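Local coordinates for p-47 protein (Clostridium botulinum E1 str. 'BoNT E Beluga', PDB 5WIX) that is of unknown function but has a BPI-like TULIP fold, consistent with, though not proof of, the lipid handling known in that superfamily, at residues L242-E245 against N246-P250; L249-L252 against S253-G257; I288-A292 against L293-P297; I319-T323 against G324-I328. All coordinates share one frame; numbering follows the deposited sequence.

How the contacts relate
Along the chain the four contacts run in order. Contacts 1 and 2 share helix 240-252: contact 1 lies on its middle turns and contact 2 at its C-terminal end, with Leu249 and Pro250 common to both and centres 11 Å apart. Contacts 3 and 4 lie at two turns of the antiparallel sheet, one before strand 293-307 and one after strand 311-322; their centres are also 11 Å apart, and they touch where Tyr295 and Leu293 meet Leu322 and Thr323. Contacts 2 and 3 come no nearer than about 8 Å between nearest atoms. The set runs outward from near the middle of the molecule, the centres of contacts 1 and 4 lying about 14 Å and about 48 Å from the chain centre.

Contact 1 of 4, residues L242-E245 against N246-P250; sequences LFME and NLLLP
Phe243 O is gripped by two backbone donors, Leu247 N at 2.9 Å and Leu248 N at 3.0 Å, so one carbonyl serves an i+4 and an i+5 bond at once. The bond to Leu248 is the straighter, 162° at its hydrogen against 138° for Leu247. One residue earlier Leu242 O still accepts from Asn246 N in the ordinary alpha pattern, whereas Met244 O receives Leu249 N at 3.0 Å, again five residues on. This widening is a pi-type turn within the helix. Just beyond it Pro250, which has no N-H to give, leaves the bond to the turn before unmade, and the helix is kinked there.

The side chains meet four residues apart. Phe243, its ring carried anti to the backbone N (chi1 163°), brings CD1 to 3.7 Å from Leu247 CB, the two side chains crossing nearly at right angles. Met244 and Leu248 instead run side by side, SD meeting CD2 at 3.9 Å. Glu245, partly exposed, forms a salt bridge with Lys241 through OE1 and also touches Val267. Around the helix, Met244 and Leu248 pack on strands 293-307 and 311-322, Leu249 on Phe265 of strand 265-269, and the Phe243 ring meets that of Phe426.

Contact 2 of 4, residues L249-L252 against S253-G257; sequences LPKL and SSNMG
Leu249 O holds both donors of Ser253, the backbone N at 2.7 Å and OG at 2.9 Å, and this is the compact part of the contact. The N-H arrives almost straight, 166° at the hydrogen, while the hydroxyl comes from above the carbonyl plane. A chi1 of 77° places OG between its own N and carbonyl carbon, folding the hydroxyl back onto the preceding turn. Ser253 is buried, and its side chain also touches Phe265, on which Leu249 and Met256 pack as well; Leu252 leans on Leu391.

On a more open side a second serine repeats the double grip at closer spacing: Lys251 O, three residues before it, takes Ser254 N at 2.9 Å and Ser254 OG at 3.0 Å, the hydroxyl only slightly tilted from the carbonyl plane and the N-H well above it. Here Ser254 is exposed, and the end of the Lys251 chain passes Asn255 loosely, CE and NZ both 4.2 Å from Asn255 OD1. Asn255 gains a firmer hold elsewhere, its ND2 donating to Ser390 O.

The last bond, from Asn255 N to Leu252 O at 2.8 Å, closes a type I beta turn over residues 252-255. Helix 240-252 thus gives way to the loop leading to strand 265-269: a helix C-terminus ending in a type I beta turn, where the Ser253 and Ser254 hydroxyls bond to carbonyls of the last turn.

Contact 3 of 4, residues I288-A292 against L293-P297; sequences IKVAA and LYYYP
Lys289 lies over a face of the Tyr294 ring: its CB stands 3.9 Å from the ring centroid and only 11° off the normal, a clear CH-pi contact. The aliphatic chain then continues across the ring, CD coming to 3.6 Å from Tyr294 CE2. This course follows from CG being anti to the backbone N (chi1 180°) and the chain staying extended beyond it, so that methylene groups, not the ammonium, do the touching.

Ile288, Val290 and Tyr295 occupy the other face of the hairpin. Val290 CB approaches Tyr295 CE2 at 3.7 Å, the two side chains crossing at about a right angle, and Ile288 O and Val290 O lie at the edge of the same ring, near its plane. Farther along, Ile288 CD1 reaches Pro297 CG at 4.1 Å.

Behind these contacts stands the backbone pairing that sets them in register. Ile288 and Tyr295 exchange two bonds, Ile288 N to Tyr295 O and Tyr295 N to Ile288 O, both 2.8 Å. Val290 N donates to Leu293 O at 2.9 Å, while the return bond from Leu293 N is weak. Lys289 and Tyr294 form the non-hydrogen-bonded pair between them, which places their side chains together.

Farther out, Tyr295, Ile288 and Pro297 settle against helix 370-390, and Tyr295 also touches Val320 and Leu322 of strand 311-322. The whole is a beta hairpin with a two-residue loop, Ala291-Ala292, closed by a type II' turn from Val290 to Leu293, in the antiparallel sheet that packs against a long helix in this TULIP-type fold.

Contact 4 of 4, residues I319-T323 against G324-I328; sequences IVKLT and GYERI
Leu322 makes both backbone bonds between residues 319-323 and 324-328. Its N donates to Ile328 O at 3.1 Å, with 154° at the hydrogen and the donor slightly tilted from the carbonyl plane. Its O in turn accepts Tyr325 N at 2.9 Å, here from above the carbonyl plane. A third bond, Ile328 N to Tyr325 O at 2.9 Å, lies within residues 324-328 and helps draw the chain back toward Leu322.

The bonds from Tyr325 N to Leu322 O and from Ile328 N to Tyr325 O close two consecutive beta turns, a type II turn from Leu322 to Tyr325 and a type I turn from Tyr325 to Ile328, the connection by which strand 311-322 passes to its antiparallel neighbour 328-343. Gly324 takes the third position of the first turn with a positive phi of 106°, a conformation that glycine adopts readily.

Among the apolar contacts, Leu322 CD1 meets Ile328 CG2 at 3.8 Å, and Leu322 CB lies 4.2 Å from Tyr325 CB. Leu322 also packs on Val375 and Ala376 of helix 370-390, so its buried side chain faces the interior while the turn stays outside. The Tyr325 ring turns an edge, near its plane, toward Thr323 O.

Charged groups approach only loosely. Glu326, bent at chi2 (-53°), swings its carboxylate back over the first turn, OE2 reaching 3.8 Å from Thr323 CA. Lys321 and Glu326 carry opposite charges, but Lys321 NZ remains 5.5 Å from Glu326 OE1, so their charged atoms are not in contact.

Contact 1 of 4, residues L242-E245 against N246-P250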
# COMPACT_ATOMS: atom_id res chain seq x y z
N LEU A 242 2.40 -2.72 -9.75
CA LEU A 242 3.30 -1.66 -9.27
C LEU A 242 4.60 -2.21 -8.71
O LEU A 242 5.68 -1.61 -8.86
CB LEU A 242 2.59 -0.83 -8.21
CG LEU A 242 1.40 -0.03 -8.75
CD1 LEU A 242 0.84 0.85 -7.65
CD2 LEU A 242 1.82 0.83 -9.93
N PHE A 243 4.50 -3.37 -8.07
CA PHE A 243 5.68 -4.05 -7.56
C PHE A 243 6.62 -4.47 -8.68
O PHE A 243 7.82 -4.17 -8.65
CB PHE A 243 5.29 -5.27 -6.76
CG PHE A 243 6.42 -6.24 -6.53
CD1 PHE A 243 7.41 -5.97 -5.59
CD2 PHE A 243 6.48 -7.43 -7.25
CE1 PHE A 243 8.44 -6.87 -5.37
CE2 PHE A 243 7.51 -8.34 -7.03
CZ PHE A 243 8.49 -8.06 -6.09
N MET A 244 6.07 -5.19 -9.66
CA MET A 244 6.83 -5.61 -10.83
C MET A 244 7.51 -4.42 -11.52
O MET A 244 8.73 -4.42 -11.73
CB MET A 244 5.92 -6.34 -11.83
CG MET A 244 5.58 -7.80 -11.50
SD MET A 244 6.96 -8.76 -10.83
CE MET A 244 6.63 -10.36 -11.58
N GLU A 245 6.71 -3.41 -11.85
CA GLU A 245 7.18 -2.25 -12.60
C GLU A 245 8.15 -1.36 -11.82
O GLU A 245 9.18 -0.95 -12.35
CB GLU A 245 6.00 -1.41 -13.06
CG GLU A 245 6.31 -0.43 -14.17
CD GLU A 245 5.09 0.36 -14.60
OE1 GLU A 245 4.04 0.25 -13.93
OE2 GLU A 245 5.18 1.09 -15.61
N ASN A 246 7.83 -1.06 -10.57
CA ASN A 246 8.58 -0.00 -9.90
C ASN A 246 9.51 -0.50 -8.81
O ASN A 246 10.32 0.27 -8.27
CB ASN A 246 7.62 1.04 -9.35
CG ASN A 246 6.72 1.60 -10.44
OD1 ASN A 246 5.64 1.06 -10.71
ND2 ASN A 246 7.18 2.66 -11.11
N LEU A 247 9.44 -1.80 -8.50
CA LEU A 247 10.30 -2.33 -7.46
C LEU A 247 11.28 -3.37 -7.98
O LEU A 247 12.50 -3.26 -7.75
CB LEU A 247 9.46 -2.92 -6.32
CG LEU A 247 8.98 -1.80 -5.40
CD1 LEU A 247 8.15 -2.33 -4.23
CD2 LEU A 247 10.22 -1.05 -4.91
N LEU A 248 10.77 -4.38 -8.68
CA LEU A 248 11.65 -5.41 -9.21
C LEU A 248 12.43 -4.94 -10.45
O LEU A 248 13.67 -4.83 -10.42
CB LEU A 248 10.85 -6.67 -9.55
CG LEU A 248 11.73 -7.85 -9.96
CD1 LEU A 248 12.57 -8.32 -8.78
CD2 LEU A 248 10.89 -8.97 -10.51
N LEU A 249 11.71 -4.66 -11.53
CA LEU A 249 12.31 -4.25 -12.81
C LEU A 249 13.48 -3.26 -12.70
O LEU A 249 14.55 -3.52 -13.24
CB LEU A 249 11.23 -3.68 -13.72
CG LEU A 249 11.63 -3.43 -15.16
CD1 LEU A 249 11.76 -4.76 -15.86
CD2 LEU A 249 10.59 -2.56 -15.85
N PRO A 250 13.29 -2.13 -11.98
CA PRO A 250 14.39 -1.15 -11.89
C PRO A 250 15.70 -1.76 -11.47
O PRO A 250 16.74 -1.41 -12.05
CB PRO A 250 13.91 -0.17 -10.83
CG PRO A 250 12.41 -0.23 -10.92
CD PRO A 250 12.09 -1.66 -11.25

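Contact 2 of 4, residues L249-L252 against S253-G257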
# COMPACT_ATOMS: atom_id res chain seq x y z
N LEU A 249 11.71 -4.66 -11.53
CA LEU A 249 12.31 -4.25 -12.81
C LEU A 249 13.48 -3.26 -12.70
O LEU A 249 14.55 -3.52 -13.24
CB LEU A 249 11.23 -3.68 -13.72
CG LEU A 249 11.63 -3.43 -15.16
CD1 LEU A 249 11.76 -4.76 -15.86
CD2 LEU A 249 10.59 -2.56 -15.85
N PRO A 250 13.29 -2.13 -11.98
CA PRO A 250 14.39 -1.15 -11.89
C PRO A 250 15.70 -1.76 -11.47
O PRO A 250 16.74 -1.41 -12.05
CB PRO A 250 13.91 -0.17 -10.83
CG PRO A 250 12.41 -0.23 -10.92
CD PRO A 250 12.09 -1.66 -11.25
N LYS A 251 15.67 -2.69 -10.52
CA LYS A 251 16.92 -3.33 -10.10
C LYS A 251 17.42 -4.31 -11.18
O LYS A 251 18.52 -4.15 -11.71
CB LYS A 251 16.75 -4.05 -8.78
CG LYS A 251 18.05 -4.65 -8.24
CD LYS A 251 19.16 -3.62 -8.11
CE LYS A 251 20.49 -4.27 -7.75
NZ LYS A 251 21.66 -3.37 -7.94
N LEU A 252 16.60 -5.30 -11.48
CA LEU A 252 16.85 -6.33 -12.48
C LEU A 252 17.41 -5.76 -13.76
O LEU A 252 18.47 -6.17 -14.24
CB LEU A 252 15.55 -7.09 -12.80
CG LEU A 252 15.50 -8.14 -13.91
CD1 LEU A 252 16.14 -9.42 -13.43
CD2 LEU A 252 14.08 -8.40 -14.37
N SER A 253 16.70 -4.78 -14.29
CA SER A 253 17.02 -4.23 -15.60
C SER A 253 18.36 -3.45 -15.64
O SER A 253 18.76 -2.95 -16.69
CB SER A 253 15.88 -3.33 -16.04
OG SER A 253 15.95 -2.10 -15.36
N SER A 254 19.03 -3.37 -14.50
CA SER A 254 20.32 -2.70 -14.38
C SER A 254 21.29 -3.69 -13.76
O SER A 254 22.29 -3.29 -13.18
CB SER A 254 20.23 -1.46 -13.49
OG SER A 254 20.39 -1.80 -12.11
N ASN A 255 20.95 -4.97 -13.84
CA ASN A 255 21.83 -5.97 -13.27
C ASN A 255 22.44 -6.84 -14.35
O ASN A 255 22.97 -7.92 -14.06
CB ASN A 255 21.07 -6.86 -12.29
CG ASN A 255 21.94 -7.29 -11.12
OD1 ASN A 255 22.70 -6.46 -10.57
ND2 ASN A 255 21.86 -8.58 -10.75
N MET A 256 22.36 -6.36 -15.60
CA MET A 256 22.69 -7.21 -16.74
C MET A 256 23.69 -6.59 -17.72
O MET A 256 23.74 -6.95 -18.90
CB MET A 256 21.39 -7.59 -17.46
CG MET A 256 20.55 -8.57 -16.69
SD MET A 256 19.04 -9.06 -17.57
CE MET A 256 18.66 -7.52 -18.34
N GLY A 257 24.52 -5.69 -17.24
CA GLY A 257 25.46 -5.03 -18.14
C GLY A 257 25.00 -3.70 -18.72
O GLY A 257 23.83 -3.31 -18.64

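Contact 3 of 4, residues I288-A292 against L293-P297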
# COMPACT_ATOMS: atom_id res chain seq x y z
N ILE A 288 31.73 -11.79 -21.84
CA ILE A 288 32.32 -12.88 -21.03
C ILE A 288 33.58 -13.48 -21.67
O ILE A 288 33.50 -13.97 -22.79
CB ILE A 288 31.35 -14.06 -20.84
CG1 ILE A 288 30.03 -13.59 -20.24
CG2 ILE A 288 31.97 -15.14 -19.99
CD1 ILE A 288 28.88 -14.52 -20.60
N LYS A 289 34.70 -13.48 -20.96
CA LYS A 289 35.95 -14.04 -21.50
C LYS A 289 36.17 -15.51 -21.21
O LYS A 289 36.37 -15.93 -20.07
CB LYS A 289 37.17 -13.28 -20.98
CG LYS A 289 38.47 -13.81 -21.51
CD LYS A 289 39.59 -12.79 -21.28
CE LYS A 289 40.95 -13.45 -21.10
NZ LYS A 289 41.91 -12.40 -20.67
N VAL A 290 36.15 -16.29 -22.28
CA VAL A 290 36.35 -17.73 -22.20
C VAL A 290 37.60 -18.10 -22.97
O VAL A 290 37.65 -17.90 -24.19
CB VAL A 290 35.18 -18.47 -22.78
CG1 VAL A 290 35.36 -19.97 -22.58
CG2 VAL A 290 33.91 -17.96 -22.16
N ALA A 291 38.57 -18.66 -22.27
CA ALA A 291 39.92 -18.84 -22.80
C ALA A 291 40.38 -17.47 -23.21
O ALA A 291 40.28 -16.53 -22.42
CB ALA A 291 39.95 -19.81 -23.98
N ALA A 292 40.80 -17.32 -24.46
CA ALA A 292 41.48 -16.09 -24.88
C ALA A 292 40.54 -15.07 -25.52
O ALA A 292 40.96 -13.96 -25.83
CB ALA A 292 42.62 -16.42 -25.85
N LEU A 293 39.27 -15.44 -25.69
CA LEU A 293 38.34 -14.54 -26.38
C LEU A 293 37.11 -14.08 -25.57
O LEU A 293 36.59 -14.82 -24.73
CB LEU A 293 37.87 -15.22 -27.67
CG LEU A 293 38.95 -15.25 -28.74
CD1 LEU A 293 39.77 -16.54 -28.67
CD2 LEU A 293 38.29 -15.10 -30.09
N TYR A 294 36.66 -12.85 -25.85
CA TYR A 294 35.43 -12.30 -25.29
C TYR A 294 34.20 -12.69 -26.12
O TYR A 294 34.18 -12.52 -27.34
CB TYR A 294 35.51 -10.77 -25.18
CG TYR A 294 36.32 -10.30 -23.98
CD1 TYR A 294 35.70 -9.95 -22.77
CD2 TYR A 294 37.70 -10.24 -24.04
CE1 TYR A 294 36.46 -9.54 -21.67
CE2 TYR A 294 38.45 -9.83 -22.95
CZ TYR A 294 37.83 -9.49 -21.78
OH TYR A 294 38.60 -9.08 -20.72
N TYR A 295 33.16 -13.21 -25.44
CA TYR A 295 31.90 -13.51 -26.12
C TYR A 295 30.79 -12.61 -25.58
O TYR A 295 30.87 -12.11 -24.45
CB TYR A 295 31.57 -14.99 -25.97
CG TYR A 295 32.68 -15.91 -26.47
CD1 TYR A 295 32.59 -16.54 -27.71
CD2 TYR A 295 33.82 -16.15 -25.69
CE1 TYR A 295 33.61 -17.38 -28.15
CE2 TYR A 295 34.83 -16.98 -26.12
CZ TYR A 295 34.74 -17.59 -27.36
OH TYR A 295 35.77 -18.42 -27.78
N TYR A 296 29.77 -12.35 -26.41
CA TYR A 296 28.75 -11.34 -26.13
C TYR A 296 27.37 -11.88 -26.45
O TYR A 296 26.78 -11.51 -27.47
CB TYR A 296 28.98 -10.08 -26.96
CG TYR A 296 30.17 -9.26 -26.57
CD1 TYR A 296 30.02 -8.13 -25.79
CD2 TYR A 296 31.45 -9.61 -26.98
CE1 TYR A 296 31.11 -7.36 -25.43
CE2 TYR A 296 32.56 -8.84 -26.63
CZ TYR A 296 32.38 -7.72 -25.85
OH TYR A 296 33.47 -6.95 -25.48
N PRO A 297 26.84 -12.72 -25.55
CA PRO A 297 25.60 -13.44 -25.87
C PRO A 297 24.44 -12.48 -25.93
O PRO A 297 24.56 -11.37 -25.40
CB PRO A 297 25.46 -14.42 -24.72
CG PRO A 297 26.11 -13.72 -23.58
CD PRO A 297 27.26 -12.94 -24.16

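Contact 4 of 4, residues I319-T323 against G324-I328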
# COMPACT_ATOMS: atom_id res chain seq x y z
N ILE A 319 20.98 -16.61 -27.86
CA ILE A 319 22.15 -17.28 -28.42
C ILE A 319 23.44 -16.56 -28.09
O ILE A 319 23.43 -15.44 -27.57
CB ILE A 319 22.04 -17.39 -29.94
CG1 ILE A 319 21.44 -16.11 -30.52
CG2 ILE A 319 21.19 -18.60 -30.33
CD1 ILE A 319 22.46 -15.10 -30.95
N VAL A 320 24.56 -17.22 -28.38
CA VAL A 320 25.87 -16.59 -28.27
C VAL A 320 26.74 -16.98 -29.46
O VAL A 320 27.03 -18.16 -29.66
CB VAL A 320 26.57 -16.97 -26.95
CG1 VAL A 320 26.44 -18.45 -26.67
CG2 VAL A 320 28.02 -16.56 -27.00
N LYS A 321 27.14 -16.00 -30.26
CA LYS A 321 27.97 -16.31 -31.44
C LYS A 321 29.44 -16.50 -31.06
O LYS A 321 29.95 -15.85 -30.14
CB LYS A 321 27.82 -15.21 -32.51
CG LYS A 321 26.41 -15.15 -33.11
CD LYS A 321 26.12 -13.86 -33.89
CE LYS A 321 24.79 -13.97 -34.64
NZ LYS A 321 24.86 -14.96 -35.77
N LEU A 322 30.09 -17.42 -31.76
CA LEU A 322 31.52 -17.69 -31.55
C LEU A 322 32.40 -16.68 -32.27
O LEU A 322 32.42 -16.64 -33.50
CB LEU A 322 31.87 -19.09 -32.03
CG LEU A 322 31.44 -20.20 -31.09
CD1 LEU A 322 31.92 -21.53 -31.64
CD2 LEU A 322 32.05 -19.90 -29.76
N THR A 323 33.13 -15.88 -31.51
CA THR A 323 33.94 -14.82 -32.09
C THR A 323 35.03 -15.44 -32.97
O THR A 323 35.85 -16.23 -32.49
CB THR A 323 34.56 -13.93 -30.98
OG1 THR A 323 35.10 -14.76 -29.94
CG2 THR A 323 33.48 -13.03 -30.36
N GLY A 324 35.01 -15.14 -34.27
CA GLY A 324 35.99 -15.69 -35.20
C GLY A 324 35.40 -16.76 -36.09
O GLY A 324 35.99 -17.14 -37.09
N TYR A 325 34.24 -17.27 -35.69
CA TYR A 325 33.47 -18.26 -36.43
C TYR A 325 32.05 -17.77 -36.39
O TYR A 325 31.19 -18.40 -35.76
CB TYR A 325 33.54 -19.66 -35.82
CG TYR A 325 34.94 -20.23 -35.70
CD1 TYR A 325 35.36 -21.26 -36.52
CD2 TYR A 325 35.83 -19.72 -34.77
CE1 TYR A 325 36.64 -21.78 -36.41
CE2 TYR A 325 37.11 -20.22 -34.65
CZ TYR A 325 37.51 -21.24 -35.47
OH TYR A 325 38.79 -21.72 -35.33
N GLU A 326 31.80 -16.63 -37.02
CA GLU A 326 30.58 -15.89 -36.78
C GLU A 326 29.32 -16.72 -37.00
O GLU A 326 28.35 -16.60 -36.26
CB GLU A 326 30.55 -14.64 -37.67
CG GLU A 326 31.49 -13.55 -37.18
CD GLU A 326 31.26 -13.21 -35.72
OE1 GLU A 326 30.08 -13.20 -35.29
OE2 GLU A 326 32.25 -12.96 -35.00
N ARG A 327 29.37 -17.60 -38.00
CA ARG A 327 28.21 -18.37 -38.39
C ARG A 327 28.09 -19.70 -37.64
O ARG A 327 27.39 -20.61 -38.07
CB ARG A 327 28.25 -18.58 -39.89
CG ARG A 327 28.39 -17.27 -40.62
CD ARG A 327 28.50 -17.46 -42.11
NE ARG A 327 28.40 -16.19 -42.83
CZ ARG A 327 28.48 -16.07 -44.15
NH1 ARG A 327 28.65 -17.15 -44.90
NH2 ARG A 327 28.38 -14.88 -44.73
N ILE A 328 28.76 -19.78 -36.49
CA ILE A 328 28.62 -20.92 -35.60
C ILE A 328 28.32 -20.40 -34.21
O ILE A 328 29.14 -19.72 -33.59
CB ILE A 328 29.88 -21.80 -35.58
CG1 ILE A 328 30.07 -22.47 -36.93
CG2 ILE A 328 29.79 -22.88 -34.52
CD1 ILE A 328 31.40 -23.20 -37.08